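Local coordinates for uncharacterized protein (Legionella longbeachae NSW150, PDB 4JZA) that probably removes the 3-phosphate of phosphoinositide lipids, as a phosphatidylinositol-3-phosphatase through which the bacterium may act on host lipid metabolism, at residues E197-A202 with L281-K286; C205-G210 with S260-E265. All blocks are in the same frame, centred on the assembly; numbering follows the deposited sequence.

Contact 1 of 2, residues E197-A202 with L281-K286; sequences EEYQHA and LTQFKK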
ATOM      1  N   GLU A 197      24.702 -10.502   1.219  1.00 57.76           N
ATOM      2  CA  GLU A 197      25.160  -9.193   0.774  1.00 62.64           C
ATOM      3  C   GLU A 197      24.915  -8.968  -0.723  1.00 61.13           C
ATOM      4  O   GLU A 197      24.776  -9.912  -1.491  1.00 65.42           O
ATOM      5  CB  GLU A 197      26.642  -9.044   1.063  1.00 73.06           C
ATOM      6  CG  GLU A 197      26.995  -8.913   2.538  1.00 76.86           C
ATOM      7  CD  GLU A 197      28.470  -8.599   2.753  1.00 86.40           C
ATOM      8  OE1 GLU A 197      28.994  -7.625   2.141  1.00 87.26           O
ATOM      9  OE2 GLU A 197      29.121  -9.341   3.519  1.00 93.19           O
ATOM     10  N   GLU A 198      24.909  -7.718  -1.156  1.00 62.48           N
ATOM     11  CA  GLU A 198      24.461  -7.419  -2.510  1.00 63.81           C
ATOM     12  C   GLU A 198      25.228  -8.237  -3.533  1.00 61.53           C
ATOM     13  O   GLU A 198      24.615  -8.768  -4.442  1.00 66.46           O
ATOM     14  CB  GLU A 198      24.503  -5.899  -2.850  1.00 66.19           C
ATOM     15  CG  GLU A 198      23.841  -5.527  -4.198  1.00 69.58           C
ATOM     16  CD  GLU A 198      23.874  -4.015  -4.572  1.00 71.34           C
ATOM     17  OE1 GLU A 198      23.715  -3.672  -5.791  1.00 66.53           O
ATOM     18  OE2 GLU A 198      24.054  -3.162  -3.669  1.00 60.33           O
ATOM     19  N   TYR A 199      26.552  -8.339  -3.424  1.00 62.20           N
ATOM     20  CA  TYR A 199      27.329  -9.025  -4.499  1.00 61.86           C
ATOM     21  C   TYR A 199      27.010 -10.522  -4.549  1.00 57.32           C
ATOM     22  O   TYR A 199      27.029 -11.162  -5.603  1.00 55.39           O
ATOM     23  CB  TYR A 199      28.854  -8.770  -4.393  1.00 61.09           C
ATOM     24  CG  TYR A 199      29.505  -9.498  -3.263  1.00 61.76           C
ATOM     25  CD1 TYR A 199      29.354  -9.049  -1.979  1.00 61.72           C
ATOM     26  CD2 TYR A 199      30.266 -10.666  -3.474  1.00 63.73           C
ATOM     27  CE1 TYR A 199      29.934  -9.716  -0.905  1.00 66.54           C
ATOM     28  CE2 TYR A 199      30.861 -11.330  -2.404  1.00 63.40           C
ATOM     29  CZ  TYR A 199      30.692 -10.835  -1.106  1.00 66.21           C
ATOM     30  OH  TYR A 199      31.217 -11.411   0.038  1.00 66.50           O
ATOM     31  N   GLN A 200      26.687 -11.074  -3.400  1.00 57.33           N
ATOM     32  CA  GLN A 200      26.427 -12.494  -3.332  1.00 61.46           C
ATOM     33  C   GLN A 200      25.051 -12.748  -3.902  1.00 59.50           C
ATOM     34  O   GLN A 200      24.848 -13.728  -4.601  1.00 60.31           O
ATOM     35  CB  GLN A 200      26.529 -13.007  -1.888  1.00 64.58           C
ATOM     36  CG  GLN A 200      27.908 -12.856  -1.238  1.00 65.49           C
ATOM     37  CD  GLN A 200      27.904 -13.288   0.227  1.00 67.28           C
ATOM     38  OE1 GLN A 200      27.927 -14.457   0.529  1.00 75.03           O
ATOM     39  NE2 GLN A 200      27.845 -12.350   1.120  1.00 70.84           N
ATOM     40  N   HIS A 201      24.111 -11.853  -3.601  1.00 59.03           N
ATOM     41  CA  HIS A 201      22.763 -11.889  -4.191  1.00 54.46           C
ATOM     42  C   HIS A 201      22.865 -11.853  -5.712  1.00 52.92           C
ATOM     43  O   HIS A 201      22.140 -12.603  -6.394  1.00 51.66           O
ATOM     44  CB  HIS A 201      21.910 -10.700  -3.706  1.00 54.83           C
ATOM     45  CG  HIS A 201      20.422 -10.935  -3.746  1.00 54.19           C
ATOM     46  ND1 HIS A 201      19.765 -11.739  -2.839  1.00 55.32           N
ATOM     47  CD2 HIS A 201      19.459 -10.442  -4.557  1.00 52.10           C
ATOM     48  CE1 HIS A 201      18.466 -11.727  -3.083  1.00 51.32           C
ATOM     49  NE2 HIS A 201      18.257 -10.961  -4.132  1.00 50.77           N
ATOM     50  N   ALA A 202      23.751 -11.018  -6.251  1.00 47.45           N
ATOM     51  CA  ALA A 202      23.895 -10.993  -7.683  1.00 52.59           C
ATOM     52  C   ALA A 202      24.435 -12.337  -8.204  1.00 58.48           C
ATOM     53  O   ALA A 202      24.000 -12.821  -9.283  1.00 57.93           O
ATOM     54  CB  ALA A 202      24.791  -9.864  -8.128  1.00 55.76           C
ATOM     55  N   LEU A 281      35.990 -11.327  -1.837  1.00 79.47           N
ATOM     56  CA  LEU A 281      36.163 -12.555  -2.581  1.00 78.75           C
ATOM     57  C   LEU A 281      36.527 -13.726  -1.660  1.00 82.39           C
ATOM     58  O   LEU A 281      35.871 -14.764  -1.727  1.00 79.55           O
ATOM     59  CB  LEU A 281      37.205 -12.377  -3.705  1.00 76.51           C
ATOM     60  CG  LEU A 281      36.769 -11.473  -4.850  1.00 75.37           C
ATOM     61  CD1 LEU A 281      37.892 -11.370  -5.873  1.00 79.73           C
ATOM     62  CD2 LEU A 281      35.502 -12.008  -5.510  1.00 78.22           C
ATOM     63  N   THR A 282      37.558 -13.584  -0.817  1.00 86.65           N
ATOM     64  CA  THR A 282      38.007 -14.747  -0.025  1.00 93.62           C
ATOM     65  C   THR A 282      37.003 -15.035   1.104  1.00 85.29           C
ATOM     66  O   THR A 282      36.930 -16.131   1.635  1.00 87.35           O
ATOM     67  CB  THR A 282      39.503 -14.677   0.450  1.00 96.09           C
ATOM     68  OG1 THR A 282      39.730 -13.469   1.185  1.00 83.81           O
ATOM     69  CG2 THR A 282      40.536 -14.829  -0.787  1.00 91.04           C
ATOM     70  N   GLN A 283      36.181 -14.049   1.398  1.00 80.79           N
ATOM     71  CA  GLN A 283      35.064 -14.206   2.320  1.00 77.18           C
ATOM     72  C   GLN A 283      33.844 -14.944   1.728  1.00 72.04           C
ATOM     73  O   GLN A 283      33.084 -15.573   2.463  1.00 66.30           O
ATOM     74  CB  GLN A 283      34.669 -12.811   2.737  1.00 85.24           C
ATOM     75  CG  GLN A 283      33.495 -12.681   3.674  1.00 90.01           C
ATOM     76  CD  GLN A 283      33.100 -11.227   3.767  1.00 96.67           C
ATOM     77  OE1 GLN A 283      32.079 -10.811   3.195  1.00 95.47           O
ATOM     78  NE2 GLN A 283      33.976 -10.415   4.385  1.00 90.72           N
ATOM     79  N   PHE A 284      33.660 -14.866   0.407  1.00 70.46           N
ATOM     80  CA  PHE A 284      32.622 -15.637  -0.297  1.00 68.86           C
ATOM     81  C   PHE A 284      33.044 -17.110  -0.463  1.00 66.46           C
ATOM     82  O   PHE A 284      32.238 -18.008  -0.195  1.00 62.23           O
ATOM     83  CB  PHE A 284      32.257 -14.989  -1.659  1.00 72.78           C
ATOM     84  CG  PHE A 284      30.990 -15.538  -2.295  1.00 74.40           C
ATOM     85  CD1 PHE A 284      29.858 -15.843  -1.526  1.00 71.17           C
ATOM     86  CD2 PHE A 284      30.915 -15.713  -3.665  1.00 77.88           C
ATOM     87  CE1 PHE A 284      28.701 -16.339  -2.098  1.00 68.03           C
ATOM     88  CE2 PHE A 284      29.749 -16.205  -4.249  1.00 80.96           C
ATOM     89  CZ  PHE A 284      28.641 -16.523  -3.464  1.00 75.06           C
ATOM     90  N   LYS A 285      34.306 -17.350  -0.857  1.00 68.29           N
ATOM     91  CA  LYS A 285      34.918 -18.711  -0.892  1.00 72.26           C
ATOM     92  C   LYS A 285      34.652 -19.430   0.411  1.00 69.88           C
ATOM     93  O   LYS A 285      34.234 -20.587   0.416  1.00 66.44           O
ATOM     94  CB  LYS A 285      36.450 -18.645  -1.130  1.00 78.05           C
ATOM     95  CG  LYS A 285      37.177 -19.980  -1.354  1.00 81.10           C
ATOM     96  CD  LYS A 285      38.608 -19.920  -0.803  1.00 89.53           C
ATOM     97  CE  LYS A 285      39.593 -20.967  -1.367  1.00 92.44           C
ATOM     98  NZ  LYS A 285      39.415 -21.302  -2.809  1.00 91.41           N
ATOM     99  N   LYS A 286      34.887 -18.714   1.508  1.00 68.81           N
ATOM    100  CA  LYS A 286      34.689 -19.242   2.841  1.00 73.71           C
ATOM    101  C   LYS A 286      33.208 -19.468   3.117  1.00 71.38           C
ATOM    102  O   LYS A 286      32.843 -20.466   3.718  1.00 71.11           O
ATOM    103  CB  LYS A 286      35.291 -18.297   3.878  1.00 83.42           C
ATOM    104  CG  LYS A 286      35.935 -18.985   5.072  1.00 99.18           C
ATOM    105  CD  LYS A 286      35.010 -19.078   6.289  1.00108.88           C
ATOM    106  CE  LYS A 286      34.809 -17.735   6.992  1.00113.75           C
ATOM    107  NZ  LYS A 286      36.042 -17.242   7.671  1.00116.02           N
TER
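Glu197 O is gripped by two backbone N-H groups: it accepts a bond from His201 N at 2.9 Å and a weak one from Gln200 N. These bonds wind the first turn of helix 198-206, with Glu197 at the N-cap position. Leu281 O is held likewise, by Lys285 N and more weakly by Phe284 N, within helix 274-288. The short segments cross at -58° with their axes 11.5 Å apart, a gap bridged by long side chains. In Tyr199, CG lies between the backbone N and the carbonyl carbon (chi1 73°). Phe284 instead carries CG anti to its backbone N, and the two side chains run antiparallel, one past the other. Their rings form a T-shaped pair, the tyrosine presenting its edge to the phenylalanine face, with centroids 5.9 Å apart and planes at 75°. Tyr199 CE2 also meets Phe284 CB at 4.0 Å, close to the plane of the tyrosine ring. Gln200, its chain extended beyond CG, runs alongside Phe284, and Gln200 CG comes within 3.6 Å of Phe284 CD1. The same methylene lies over one face of the Tyr199 ring toward its rim, so it serves both aromatics. Phe284 makes a further edge-to-face pair with Phe221, while Tyr199 also touches Met266 and Leu270 of helix 261-270. The packing of helix 198-206, part of the insertion-domain region, on helix 274-288 therefore rests chiefly on aromatic and methylene contacts, with no clear hydrogen bond between the segments to direct it.

Contact 2 of 2, residues C205-G210 with S260-E265; sequences CNLDQG and SVHQRE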
ATOM      1  N   CYS A 205      21.546 -15.026  -8.129  1.00 58.86           N
ATOM      2  CA  CYS A 205      20.370 -14.665  -8.953  1.00 60.12           C
ATOM      3  C   CYS A 205      20.713 -14.602 -10.431  1.00 59.80           C
ATOM      4  O   CYS A 205      19.829 -14.692 -11.255  1.00 62.81           O
ATOM      5  CB  CYS A 205      19.690 -13.354  -8.485  1.00 54.73           C
ATOM      6  SG  CYS A 205      18.896 -13.510  -6.861  0.88 51.42           S
ATOM      7  N   ASN A 206      21.991 -14.481 -10.774  1.00 62.32           N
ATOM      8  CA  ASN A 206      22.391 -14.465 -12.194  1.00 61.30           C
ATOM      9  C   ASN A 206      23.088 -15.720 -12.673  1.00 58.71           C
ATOM     10  O   ASN A 206      23.448 -15.823 -13.846  1.00 57.46           O
ATOM     11  CB  ASN A 206      23.254 -13.258 -12.461  1.00 61.01           C
ATOM     12  CG  ASN A 206      22.472 -11.980 -12.300  1.00 63.74           C
ATOM     13  OD1 ASN A 206      21.684 -11.638 -13.159  1.00 59.94           O
ATOM     14  ND2 ASN A 206      22.648 -11.304 -11.174  1.00 63.33           N
ATOM     15  N   LEU A 207      23.222 -16.690 -11.777  1.00 57.69           N
ATOM     16  CA  LEU A 207      23.932 -17.920 -12.074  1.00 59.50           C
ATOM     17  C   LEU A 207      23.426 -18.537 -13.363  1.00 61.61           C
ATOM     18  O   LEU A 207      22.228 -18.808 -13.514  1.00 55.00           O
ATOM     19  CB  LEU A 207      23.728 -18.927 -10.939  1.00 62.74           C
ATOM     20  CG  LEU A 207      24.653 -20.136 -10.896  1.00 61.45           C
ATOM     21  CD1 LEU A 207      26.069 -19.695 -10.542  1.00 62.91           C
ATOM     22  CD2 LEU A 207      24.108 -21.149  -9.901  1.00 60.18           C
ATOM     23  N   ASP A 208      24.363 -18.756 -14.278  1.00 67.64           N
ATOM     24  CA  ASP A 208      24.142 -19.463 -15.531  1.00 71.61           C
ATOM     25  C   ASP A 208      23.586 -20.901 -15.366  1.00 74.36           C
ATOM     26  O   ASP A 208      24.005 -21.625 -14.477  1.00 71.54           O
ATOM     27  CB  ASP A 208      25.467 -19.515 -16.269  1.00 72.53           C
ATOM     28  CG  ASP A 208      25.351 -20.158 -17.598  1.00 77.72           C
ATOM     29  OD1 ASP A 208      24.265 -20.176 -18.191  1.00 89.59           O
ATOM     30  OD2 ASP A 208      26.344 -20.674 -18.077  1.00 81.50           O
ATOM     31  N   GLN A 209      22.633 -21.293 -16.221  1.00 82.33           N
ATOM     32  CA  GLN A 209      21.962 -22.604 -16.123  1.00 81.89           C
ATOM     33  C   GLN A 209      22.886 -23.763 -16.567  1.00 76.97           C
ATOM     34  O   GLN A 209      22.511 -24.945 -16.477  1.00 73.50           O
ATOM     35  CB  GLN A 209      20.602 -22.611 -16.880  1.00 87.69           C
ATOM     36  CG  GLN A 209      19.340 -22.723 -15.992  1.00 92.60           C
ATOM     37  CD  GLN A 209      18.566 -21.408 -15.777  1.00 94.89           C
ATOM     38  OE1 GLN A 209      17.348 -21.348 -16.012  1.00 93.89           O
ATOM     39  NE2 GLN A 209      19.257 -20.368 -15.308  1.00 87.89           N
ATOM     40  N   GLY A 210      24.092 -23.436 -17.028  1.00 68.36           N
ATOM     41  CA  GLY A 210      25.128 -24.464 -17.184  1.00 69.32           C
ATOM     42  C   GLY A 210      25.688 -25.005 -15.866  1.00 65.75           C
ATOM     43  O   GLY A 210      26.306 -26.072 -15.839  1.00 66.85           O
ATOM     44  N   SER A 260      31.269 -14.963 -17.176  1.00 82.25           N
ATOM     45  CA  SER A 260      29.898 -15.425 -17.259  1.00 90.12           C
ATOM     46  C   SER A 260      28.963 -14.404 -16.577  1.00 91.55           C
ATOM     47  O   SER A 260      29.401 -13.549 -15.786  1.00 85.84           O
ATOM     48  CB  SER A 260      29.744 -16.809 -16.639  1.00 94.74           C
ATOM     49  OG  SER A 260      29.974 -16.757 -15.244  1.00 98.83           O
ATOM     50  N   VAL A 261      27.681 -14.500 -16.906  1.00 84.64           N
ATOM     51  CA  VAL A 261      26.723 -13.512 -16.481  1.00 83.67           C
ATOM     52  C   VAL A 261      26.929 -13.188 -14.994  1.00 78.70           C
ATOM     53  O   VAL A 261      27.155 -12.047 -14.608  1.00 77.86           O
ATOM     54  CB  VAL A 261      25.280 -14.010 -16.729  1.00 94.90           C
ATOM     55  CG1 VAL A 261      24.283 -12.911 -16.398  1.00 91.66           C
ATOM     56  CG2 VAL A 261      25.086 -14.476 -18.178  1.00101.08           C
ATOM     57  N   HIS A 262      26.868 -14.216 -14.165  1.00 74.92           N
ATOM     58  CA  HIS A 262      26.952 -14.069 -12.699  1.00 70.11           C
ATOM     59  C   HIS A 262      28.283 -13.518 -12.158  1.00 70.30           C
ATOM     60  O   HIS A 262      28.294 -12.708 -11.235  1.00 73.94           O
ATOM     61  CB  HIS A 262      26.598 -15.400 -11.983  1.00 69.48           C
ATOM     62  CG  HIS A 262      27.408 -16.585 -12.429  1.00 69.89           C
ATOM     63  ND1 HIS A 262      27.053 -17.365 -13.504  1.00 70.84           N
ATOM     64  CD2 HIS A 262      28.548 -17.127 -11.944  1.00 70.25           C
ATOM     65  CE1 HIS A 262      27.942 -18.324 -13.672  1.00 69.72           C
ATOM     66  NE2 HIS A 262      28.860 -18.202 -12.739  1.00 68.45           N
ATOM     67  N   GLN A 263      29.403 -13.964 -12.710  1.00 71.45           N
ATOM     68  CA  GLN A 263      30.691 -13.398 -12.309  1.00 71.21           C
ATOM     69  C   GLN A 263      30.693 -11.923 -12.675  1.00 69.00           C
ATOM     70  O   GLN A 263      31.181 -11.086 -11.915  1.00 65.68           O
ATOM     71  CB  GLN A 263      31.860 -14.139 -12.973  1.00 72.57           C
ATOM     72  CG  GLN A 263      32.140 -15.515 -12.364  1.00 72.99           C
ATOM     73  CD  GLN A 263      32.724 -16.475 -13.372  1.00 75.96           C
ATOM     74  OE1 GLN A 263      32.096 -16.773 -14.375  1.00 98.01           O
ATOM     75  NE2 GLN A 263      33.902 -16.946 -13.132  1.00 76.27           N
ATOM     76  N   ARG A 264      30.102 -11.618 -13.831  1.00 72.31           N
ATOM     77  CA  ARG A 264      30.021 -10.249 -14.331  1.00 76.17           C
ATOM     78  C   ARG A 264      29.257  -9.340 -13.341  1.00 71.10           C
ATOM     79  O   ARG A 264      29.742  -8.282 -12.939  1.00 68.45           O
ATOM     80  CB  ARG A 264      29.376 -10.211 -15.757  1.00 83.95           C
ATOM     81  CG  ARG A 264      29.697  -8.942 -16.552  1.00 85.98           C
ATOM     82  CD  ARG A 264      29.082  -8.732 -17.921  1.00 89.22           C
ATOM     83  NE  ARG A 264      28.939  -9.958 -18.703  1.00 95.01           N
ATOM     84  CZ  ARG A 264      27.782 -10.398 -19.207  1.00 97.53           C
ATOM     85  NH1 ARG A 264      26.646  -9.705 -19.023  1.00 96.26           N
ATOM     86  NH2 ARG A 264      27.756 -11.539 -19.903  1.00 92.16           N
ATOM     87  N   GLU A 265      28.063  -9.756 -12.949  1.00 65.14           N
ATOM     88  CA  GLU A 265      27.227  -8.904 -12.117  1.00 66.21           C
ATOM     89  C   GLU A 265      27.803  -8.778 -10.702  1.00 65.59           C
ATOM     90  O   GLU A 265      27.651  -7.755 -10.065  1.00 63.92           O
ATOM     91  CB  GLU A 265      25.760  -9.412 -12.117  1.00 68.15           C
ATOM     92  CG  GLU A 265      25.044  -9.284 -13.471  1.00 67.56           C
ATOM     93  CD  GLU A 265      25.235  -7.913 -14.136  1.00 66.82           C
ATOM     94  OE1 GLU A 265      25.026  -6.870 -13.478  1.00 64.28           O
ATOM     95  OE2 GLU A 265      25.616  -7.869 -15.324  1.00 67.62           O
TER
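His262 has CG between its backbone N and carbonyl carbon (chi1 55°), which turns the imidazole toward the loop that follows helix 198-206; Leu207, with CG anti to its backbone N, brings its CD1 methyl back to meet it. That methyl sits 3.7 Å from the His262 ring centroid, almost on the ring normal, a CH-pi contact over one face. Asp208 N donates to His262 ND1 over 3.1 Å in a nearly straight bond (169°). The donor nevertheless stands 35° out of the ring plane. Asp208 CB lies at the ring edge, in plane. Since ND1 accepts and NE2 is hydrogen-bonded to Asp220 OD2, the ring is probably protonated at NE2, its rotation fixed from two sides. In the helical, strand-free part of the insertion-domain region, this joins the end region of helix 198-206 and its following loop to the opening turn of helix 261-270. The backbones are close, Asn206 CA lying 4.6 Å from His262 CA. Asn206 CB packs 3.8 Å from His262 CA and 4.1 Å from Val261 CG1. Farther along, Asn206 ND2 lies against Glu265 CB at 3.8 Å while bonding to Ala202 O, and the bent Glu265 chain carries its carboxylate to a salt bridge with Arg268.

In the fold
Both contacts use helix 198-206: contact 1 packs its first turn against helix 274-288, and contact 2 joins its far end and the loop beyond to helix 261-270, which precedes helix 274-288 in sequence. Contact 2 is thus nested inside the loop that contact 1 closes. Their centres lie 13 Å apart and about 33 Å from the centre of the chain. They meet where Ala202 CB packs 4.0 Å from Glu265 O, and Tyr203 pairs edge-to-face with both Phe284 and His262. Contact 1 is the more buried and depends on aromatic rings and methylenes; contact 2, only partly buried, adds a directed backbone-to-imidazole hydrogen bond beside its apolar packing.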